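Exosome complex component Rrp41 (Archaeoglobus fulgidus, PDB 3M7N) probably serves as a catalytic component of the archaeal exosome, degrading RNA from the 3' end and also able to synthesize heteromeric RNA tails. Local coordinates at residues H66-S71 with F118-I123; C140-S145 with M158-A163; G196-I201 with K224-I229. The protein carries 1 engineered substitution. All blocks are in the same frame, centred on the assembly; numbering follows the deposited sequence.

Contact 1 (H66-S71 with F118-I123); sequences HLQDPS and FPRSAI
Segment 66-71 is an irregular loop, and segment 118-123 makes a type II beta turn from F118 to S121 before entering a strand. The turn carries R120 with a positive phi of 53°. The backbones come nearest at Q68 and R120, with CA atoms 4.9 Å apart. One direct backbone hydrogen bond joins them: R120 N donates to D69 O at 2.8 Å, lying in the plane of that carbonyl. A water makes a second bridge, accepting from D69 N at 2.9 Å and donating to S121 O. D69 is thus tied to the turn through both its N-H and its carbonyl.

The Q68 and R120 side chains lie alongside each other and point the same way. Q68 NE2 rests 3.5 Å from R120 CD, and the amide carbon faces R120 CB and CG. This is contact with the aliphatic part of the arginine. R120 CG lies beside its own backbone N, anti to the carbonyl carbon (chi1 -49°). The amide and guanidinium planes are 64° apart, so they do not stack. P119 touches the loop through its ring carbon CB, 3.1 Å from P70 O. The loop is also braced from within. S71 OG donates to the syn lone pair of D69 OD1 at 3.1 Å, and S71 N gives the same oxygen a weak bond, as in an Asx turn. D69 OD2 forms a salt bridge with K72.

P70 and S71 also pack on the chain of another protein. F118 turns away from the loop, onto P59, A73 and P154. Strand 122-129 then runs between strands 50-60 and 74-81: A122 bonds to R60 through the backbone, while S121 and I123 both bond to I74.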
loop_
_atom_site.group_PDB
_atom_site.type_symbol
_atom_site.label_atom_id
_atom_site.label_comp_id
_atom_site.label_asym_id
_atom_site.label_seq_id
_atom_site.Cartn_x
_atom_site.Cartn_y
_atom_site.Cartn_z
ATOM N N HIS E 66 -11.294 3.338 -8.057
ATOM C CA HIS E 66 -11.521 4.685 -7.550
ATOM C C HIS E 66 -10.782 5.747 -8.368
ATOM O O HIS E 66 -11.238 6.886 -8.466
ATOM C CB HIS E 66 -11.103 4.767 -6.079
ATOM C CG HIS E 66 -9.703 4.297 -5.828
ATOM N ND1 HIS E 66 -9.379 2.963 -5.689
ATOM C CD2 HIS E 66 -8.540 4.980 -5.706
ATOM C CE1 HIS E 66 -8.080 2.846 -5.486
ATOM N NE2 HIS E 66 -7.547 4.056 -5.491
ATOM N N LEU E 67 -9.645 5.382 -8.952
ATOM C CA LEU E 67 -8.872 6.342 -9.734
ATOM C C LEU E 67 -9.639 6.822 -10.963
ATOM O O LEU E 67 -9.544 7.979 -11.343
ATOM C CB LEU E 67 -7.509 5.775 -10.130
ATOM C CG LEU E 67 -6.467 5.736 -9.011
ATOM C CD1 LEU E 67 -5.092 5.439 -9.577
ATOM C CD2 LEU E 67 -6.444 7.050 -8.249
ATOM N N GLN E 68 -10.408 5.932 -11.573
ATOM C CA GLN E 68 -11.195 6.277 -12.752
ATOM C C GLN E 68 -11.892 7.648 -12.641
ATOM O O GLN E 68 -12.426 7.998 -11.592
ATOM C CB GLN E 68 -12.215 5.169 -13.024
ATOM C CG GLN E 68 -13.638 5.665 -13.132
ATOM C CD GLN E 68 -14.641 4.536 -13.283
ATOM O OE1 GLN E 68 -14.268 3.367 -13.378
ATOM N NE2 GLN E 68 -15.927 4.887 -13.315
ATOM N N ASP E 69 -11.870 8.420 -13.728
ATOM C CA ASP E 69 -12.521 9.734 -13.783
ATOM C C ASP E 69 -13.745 9.676 -14.691
ATOM O O ASP E 69 -13.665 9.245 -15.840
ATOM C CB ASP E 69 -11.544 10.806 -14.275
ATOM C CG ASP E 69 -12.185 12.188 -14.410
ATOM O OD1 ASP E 69 -13.290 12.318 -14.985
ATOM O OD2 ASP E 69 -11.554 13.163 -13.953
ATOM N N PRO E 70 -14.893 10.123 -14.174
ATOM C CA PRO E 70 -16.151 9.878 -14.883
ATOM C C PRO E 70 -16.199 10.624 -16.209
ATOM O O PRO E 70 -16.604 10.055 -17.214
ATOM C CB PRO E 70 -17.202 10.436 -13.916
ATOM C CG PRO E 70 -16.453 11.521 -13.151
ATOM C CD PRO E 70 -15.071 10.963 -12.974
ATOM N N SER E 71 -15.769 11.879 -16.205
ATOM C CA SER E 71 -15.950 12.754 -17.353
ATOM C C SER E 71 -14.846 12.649 -18.402
ATOM O O SER E 71 -15.029 13.100 -19.533
ATOM C CB SER E 71 -16.065 14.206 -16.885
ATOM O OG SER E 71 -14.833 14.645 -16.345
ATOM N N PHE E 118 -12.401 9.473 -23.814
ATOM C CA PHE E 118 -12.317 8.172 -23.175
ATOM C C PHE E 118 -12.586 8.250 -21.672
ATOM O O PHE E 118 -11.706 7.976 -20.858
ATOM C CB PHE E 118 -10.963 7.519 -23.470
ATOM C CG PHE E 118 -10.601 7.534 -24.919
ATOM C CD1 PHE E 118 -9.596 8.361 -25.385
ATOM C CD2 PHE E 118 -11.296 6.754 -25.827
ATOM C CE1 PHE E 118 -9.274 8.392 -26.729
ATOM C CE2 PHE E 118 -10.975 6.783 -27.170
ATOM C CZ PHE E 118 -9.959 7.603 -27.616
ATOM N N PRO E 119 -13.820 8.623 -21.307
ATOM C CA PRO E 119 -14.221 8.653 -19.899
ATOM C C PRO E 119 -13.906 7.323 -19.236
ATOM O O PRO E 119 -13.904 6.270 -19.898
ATOM C CB PRO E 119 -15.736 8.835 -19.967
ATOM C CG PRO E 119 -15.994 9.446 -21.291
ATOM C CD PRO E 119 -14.936 8.938 -22.216
ATOM N N ARG E 120 -13.620 7.384 -17.940
ATOM C CA ARG E 120 -13.405 6.182 -17.144
ATOM C C ARG E 120 -12.366 5.284 -17.777
ATOM O O ARG E 120 -12.437 4.069 -17.628
ATOM C CB ARG E 120 -14.710 5.392 -16.977
ATOM C CG ARG E 120 -15.905 6.223 -16.529
ATOM C CD ARG E 120 -17.184 5.392 -16.515
ATOM N NE ARG E 120 -17.381 4.667 -17.772
ATOM C CZ ARG E 120 -18.059 5.139 -18.819
ATOM N NH1 ARG E 120 -18.183 4.409 -19.923
ATOM N NH2 ARG E 120 -18.615 6.345 -18.768
ATOM N N SER E 121 -11.411 5.874 -18.491
ATOM C CA SER E 121 -10.310 5.104 -19.061
ATOM C C SER E 121 -8.959 5.565 -18.550
ATOM O O SER E 121 -8.836 6.599 -17.894
ATOM C CB SER E 121 -10.329 5.160 -20.590
ATOM O OG SER E 121 -11.128 4.114 -21.126
ATOM N N ALA E 122 -7.939 4.775 -18.836
ATOM C CA ALA E 122 -6.585 5.221 -18.594
ATOM C C ALA E 122 -5.791 5.102 -19.880
ATOM O O ALA E 122 -5.955 4.140 -20.642
ATOM C CB ALA E 122 -5.933 4.426 -17.489
ATOM N N ILE E 123 -4.958 6.105 -20.132
ATOM C CA ILE E 123 -3.949 6.015 -21.159
ATOM C C ILE E 123 -2.616 6.095 -20.462
ATOM O O ILE E 123 -2.284 7.126 -19.870
ATOM C CB ILE E 123 -4.085 7.161 -22.178
ATOM C CG1 ILE E 123 -5.365 6.974 -22.995
ATOM C CG2 ILE E 123 -2.849 7.233 -23.075
ATOM C CD1 ILE E 123 -5.854 8.242 -23.652
HETATM O O HOH W 1 -10.863 7.818 -16.379
#

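Contact 2 (C140-S145 with M158-A163); sequences CLNAAS and MITSVA
The N142 side chain reaches across to strand 158-163 and grips S161 at two points. Its OD1 accepts from S161 N at 2.9 Å, on a lone pair. Its ND2 donates to S161 O, also at 2.9 Å and nearly straight (160°). CG lies beside the backbone N, anti to the carbonyl carbon, which sends the amide to the strand. The two bonds together fix the amide's flip. An alanine here takes away both of these buried partners of the S161 backbone and would probably loosen the helix from the strand.

One turn further on, S145 OG stands anti to its backbone N (chi1 -168°) and accepts from I159 N at 3.0 Å. M158 curls round this hydroxyl, bringing SD and CE each to 3.2 Å from OG. At the other end, L141 CB lies 3.9 Å from S161 CB, and its CD1 touches S161 OG. That hydroxyl bonds to F189 O.

M158, T160 and V162 pair through their backbones with strand 185-194. The helix side chains therefore serve the alternate residues, I159 and S161. Helix and strand run nearly antiparallel, their axes 7.0 Å apart. The arrangement joins the two halves of the RNase PH fold: a helix of the first family region docks on a strand of the second, about 8 Å from the bound nucleic acid at the nearest atoms.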
loop_
_atom_site.group_PDB
_atom_site.type_symbol
_atom_site.label_atom_id
_atom_site.label_comp_id
_atom_site.label_asym_id
_atom_site.label_seq_id
_atom_site.Cartn_x
_atom_site.Cartn_y
_atom_site.Cartn_z
ATOM N N CYS E 140 12.839 11.477 -23.912
ATOM C CA CYS E 140 11.635 10.692 -23.580
ATOM C C CYS E 140 10.373 11.370 -24.050
ATOM O O CYS E 140 9.469 10.726 -24.582
ATOM C CB CYS E 140 11.556 10.381 -22.076
ATOM S SG CYS E 140 12.966 9.377 -21.538
ATOM N N LEU E 141 10.290 12.677 -23.856
ATOM C CA LEU E 141 9.103 13.380 -24.310
ATOM C C LEU E 141 8.932 13.239 -25.829
ATOM O O LEU E 141 7.810 13.045 -26.318
ATOM C CB LEU E 141 9.137 14.849 -23.894
ATOM C CG LEU E 141 8.732 15.222 -22.468
ATOM C CD1 LEU E 141 9.062 16.703 -22.180
ATOM C CD2 LEU E 141 7.250 14.913 -22.230
ATOM N N ASN E 142 10.040 13.304 -26.576
ATOM C CA ASN E 142 9.931 13.151 -28.023
ATOM C C ASN E 142 9.489 11.751 -28.366
ATOM O O ASN E 142 8.636 11.561 -29.235
ATOM C CB ASN E 142 11.237 13.492 -28.765
ATOM C CG ASN E 142 11.536 14.969 -28.755
ATOM O OD1 ASN E 142 10.646 15.795 -29.002
ATOM N ND2 ASN E 142 12.783 15.321 -28.443
ATOM N N ALA E 143 10.079 10.770 -27.688
ATOM C CA ALA E 143 9.744 9.377 -27.968
ATOM C C ALA E 143 8.299 9.111 -27.583
ATOM O O ALA E 143 7.558 8.443 -28.310
ATOM C CB ALA E 143 10.684 8.444 -27.243
ATOM N N ALA E 144 7.870 9.682 -26.462
ATOM C CA ALA E 144 6.496 9.452 -26.021
ATOM C C ALA E 144 5.430 9.993 -26.994
ATOM O O ALA E 144 4.407 9.340 -27.211
ATOM C CB ALA E 144 6.287 9.987 -24.626
ATOM N N SER E 145 5.667 11.170 -27.581
ATOM C CA SER E 145 4.711 11.760 -28.530
ATOM C C SER E 145 4.629 10.921 -29.794
ATOM O O SER E 145 3.557 10.762 -30.382
ATOM C CB SER E 145 5.078 13.219 -28.874
ATOM O OG SER E 145 4.022 13.894 -29.574
ATOM N N MET E 158 1.356 17.656 -31.896
ATOM C CA MET E 158 2.474 16.899 -31.407
ATOM C C MET E 158 3.244 17.621 -30.312
ATOM O O MET E 158 3.153 18.835 -30.154
ATOM C CB MET E 158 3.391 16.549 -32.575
ATOM C CG MET E 158 2.914 15.309 -33.334
ATOM S SD MET E 158 3.887 13.935 -32.731
ATOM C CE MET E 158 5.336 14.883 -32.267
ATOM N N ILE E 159 4.010 16.855 -29.560
ATOM C CA ILE E 159 4.791 17.407 -28.494
ATOM C C ILE E 159 6.240 17.262 -28.912
ATOM O O ILE E 159 6.680 16.178 -29.283
ATOM C CB ILE E 159 4.519 16.645 -27.169
ATOM C CG1 ILE E 159 3.162 17.051 -26.586
ATOM C CG2 ILE E 159 5.604 16.909 -26.168
ATOM C CD1 ILE E 159 3.073 18.523 -26.174
ATOM N N THR E 160 6.985 18.353 -28.866
ATOM C CA THR E 160 8.360 18.306 -29.308
ATOM C C THR E 160 9.220 19.024 -28.284
ATOM O O THR E 160 8.836 20.061 -27.734
ATOM C CB THR E 160 8.520 18.932 -30.737
ATOM O OG1 THR E 160 7.565 18.345 -31.637
ATOM C CG2 THR E 160 9.941 18.723 -31.271
ATOM N N SER E 161 10.398 18.498 -28.032
ATOM C CA SER E 161 11.110 18.927 -26.855
ATOM C C SER E 161 12.614 19.019 -27.083
ATOM O O SER E 161 13.205 18.135 -27.705
ATOM C CB SER E 161 10.771 17.952 -25.706
ATOM O OG SER E 161 11.557 18.200 -24.558
ATOM N N VAL E 162 13.218 20.096 -26.584
ATOM C CA VAL E 162 14.666 20.227 -26.496
ATOM C C VAL E 162 15.025 21.138 -25.332
ATOM O O VAL E 162 14.227 21.977 -24.927
ATOM C CB VAL E 162 15.282 20.981 -27.715
ATOM C CG1 VAL E 162 16.533 20.271 -28.220
ATOM C CG2 VAL E 162 14.273 21.208 -28.794
ATOM N N ALA E 163 16.255 21.024 -24.855
ATOM C CA ALA E 163 16.778 21.947 -23.865
ATOM C C ALA E 163 17.763 22.922 -24.518
ATOM O O ALA E 163 18.399 22.608 -25.516
ATOM C CB ALA E 163 17.479 21.189 -22.732
#

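Contact 3 (G196-I201 with K224-I229); sequences GKIESI and KGALQI
I198 and L227 cross obliquely and carry most of this small apolar contact. I198 CG1 lies 4.1 Å from L227 CG. From there the isoleucine chain reaches on to the helix, and its CD1 meets A226 CB at 3.9 Å. The turn at chi2 (-74°) puts CD1 over the alanine methyl. L227 extends the other way along the strand. Its CD2 sits 3.7 Å from G196 O and 4.1 Å from K197 CA, so this branch packs on backbone and not on a side chain. In both residues the gamma carbon (CG1 of I198, CG of L227) lies beside the backbone N, anti to the carbonyl carbon. No hydrogen bond passes between the segments.

The strand and helix axes approach to 8.8 Å, with an angle of 119° between their directions. This is the alpha/beta layering of the second RNase PH region. Helix 212-248 lies across a four-stranded antiparallel sheet, and strand 197-207 is an outermost strand of that sheet within this chain.

Next outward, I198 also rests on F191 and I193 of the adjoining strand 185-194, and A226 packs on F191 and V162. G196 has a positive phi (70°) and leads out of the short turn between strands 185-194 and 197-207. E199 and S200 both bond to L192 through the backbone, as in a classic beta bulge, and a salt bridge from E199 OE2 to R194 NH1 spans the same two strands. Beyond the bulge, S200 and I201 pack on L233 of the neighbouring exosome complex exonuclease 2 subunit, and I201 also forms backbone hydrogen bonds with that subunit.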
loop_
_atom_site.group_PDB
_atom_site.type_symbol
_atom_site.label_atom_id
_atom_site.label_comp_id
_atom_site.label_asym_id
_atom_site.label_seq_id
_atom_site.Cartn_x
_atom_site.Cartn_y
_atom_site.Cartn_z
ATOM N N GLY E 196 1.941 22.727 -38.433
ATOM C CA GLY E 196 3.354 22.750 -38.783
ATOM C C GLY E 196 4.248 23.692 -37.995
ATOM O O GLY E 196 5.411 23.879 -38.355
ATOM N N LYS E 197 3.736 24.289 -36.919
ATOM C CA LYS E 197 4.541 25.264 -36.177
ATOM C C LYS E 197 4.341 25.305 -34.646
ATOM O O LYS E 197 3.383 24.747 -34.089
ATOM C CB LYS E 197 4.326 26.652 -36.770
ATOM C CG LYS E 197 2.916 27.175 -36.581
ATOM C CD LYS E 197 2.636 28.315 -37.556
ATOM C CE LYS E 197 1.227 28.871 -37.374
ATOM N NZ LYS E 197 0.873 29.869 -38.431
ATOM N N ILE E 198 5.267 25.981 -33.972
ATOM C CA ILE E 198 5.228 26.113 -32.523
ATOM C C ILE E 198 3.996 26.898 -32.117
ATOM O O ILE E 198 3.858 28.049 -32.477
ATOM C CB ILE E 198 6.456 26.855 -32.021
ATOM C CG1 ILE E 198 7.726 26.223 -32.585
ATOM C CG2 ILE E 198 6.490 26.868 -30.511
ATOM C CD1 ILE E 198 8.084 24.902 -31.958
ATOM N N GLU E 199 3.101 26.275 -31.365
ATOM C CA GLU E 199 1.833 26.905 -31.003
ATOM C C GLU E 199 1.795 27.379 -29.546
ATOM O O GLU E 199 1.097 28.350 -29.218
ATOM C CB GLU E 199 0.683 25.933 -31.247
ATOM C CG GLU E 199 -0.579 26.572 -31.831
ATOM C CD GLU E 199 -1.625 26.875 -30.778
ATOM O OE1 GLU E 199 -1.313 27.578 -29.789
ATOM O OE2 GLU E 199 -2.767 26.405 -30.947
ATOM N N SER E 200 2.509 26.663 -28.679
ATOM C CA SER E 200 2.647 27.043 -27.277
ATOM C C SER E 200 3.603 26.136 -26.511
ATOM O O SER E 200 4.192 25.217 -27.072
ATOM C CB SER E 200 1.295 27.162 -26.565
ATOM O OG SER E 200 0.441 26.082 -26.876
ATOM N N ILE E 201 3.766 26.440 -25.230
ATOM C CA ILE E 201 4.728 25.779 -24.367
ATOM C C ILE E 201 4.008 24.745 -23.517
ATOM O O ILE E 201 3.085 25.079 -22.766
ATOM C CB ILE E 201 5.397 26.814 -23.429
ATOM C CG1 ILE E 201 6.235 27.820 -24.244
ATOM C CG2 ILE E 201 6.236 26.116 -22.363
ATOM C CD1 ILE E 201 6.676 29.068 -23.465
ATOM N N LYS E 224 13.519 26.878 -32.710
ATOM C CA LYS E 224 14.222 26.476 -33.918
ATOM C C LYS E 224 14.577 24.979 -33.889
ATOM O O LYS E 224 14.173 24.217 -34.765
ATOM C CB LYS E 224 15.471 27.343 -34.115
ATOM C CG LYS E 224 16.381 26.860 -35.216
ATOM C CD LYS E 224 17.466 27.881 -35.518
ATOM C CE LYS E 224 18.469 27.363 -36.555
ATOM N NZ LYS E 224 19.739 28.158 -36.467
ATOM N N GLY E 225 15.338 24.563 -32.885
ATOM C CA GLY E 225 15.655 23.158 -32.729
ATOM C C GLY E 225 14.396 22.297 -32.691
ATOM O O GLY E 225 14.346 21.231 -33.303
ATOM N N ALA E 226 13.370 22.765 -31.983
ATOM C CA ALA E 226 12.117 22.012 -31.878
ATOM C C ALA E 226 11.516 21.733 -33.252
ATOM O O ALA E 226 11.043 20.624 -33.514
ATOM C CB ALA E 226 11.106 22.723 -30.967
ATOM N N LEU E 227 11.537 22.729 -34.133
ATOM C CA LEU E 227 11.032 22.526 -35.492
ATOM C C LEU E 227 11.850 21.499 -36.263
ATOM O O LEU E 227 11.303 20.755 -37.064
ATOM C CB LEU E 227 10.943 23.836 -36.267
ATOM C CG LEU E 227 9.696 24.619 -35.863
ATOM C CD1 LEU E 227 9.738 26.048 -36.397
ATOM C CD2 LEU E 227 8.420 23.888 -36.289
ATOM N N GLN E 228 13.154 21.458 -36.023
ATOM C CA GLN E 228 13.997 20.457 -36.674
ATOM C C GLN E 228 13.620 19.045 -36.213
ATOM O O GLN E 228 13.312 18.182 -37.032
ATOM C CB GLN E 228 15.495 20.742 -36.437
ATOM C CG GLN E 228 15.992 22.023 -37.124
ATOM C CD GLN E 228 17.496 22.279 -36.990
ATOM O OE1 GLN E 228 18.079 22.997 -37.808
ATOM N NE2 GLN E 228 18.122 21.715 -35.969
ATOM N N ILE E 229 13.621 18.822 -34.899
ATOM C CA ILE E 229 13.238 17.529 -34.325
ATOM C C ILE E 229 11.846 17.121 -34.787
ATOM O O ILE E 229 11.606 15.965 -35.144
ATOM C CB ILE E 229 13.254 17.578 -32.793
ATOM C CG1 ILE E 229 14.653 17.885 -32.283
ATOM C CG2 ILE E 229 12.739 16.264 -32.175
ATOM C CD1 ILE E 229 14.686 18.096 -30.802
#

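How the contacts relate
The three contacts follow in series along the chain; none nests in or crosses another. Contact 1 comes first and closes a loop of 46 residues that includes strand 74-81 and helix 96-110. Strand 122-129 leads from it to helix 136-150, where contact 2 opens. Contact 2 closes a short connection of 12 residues from helix 136-150 to strand 158-167. Contact 3 closes 22 residues, tying strand 197-207 to helix 212-248. Contacts 2 and 3 share one sheet and touch: T160 CG2 lies 3.1 Å from A226 O, and V162 packs on I229. Contact 1 stands apart at the surface, its centre 24 Å from that of contact 2.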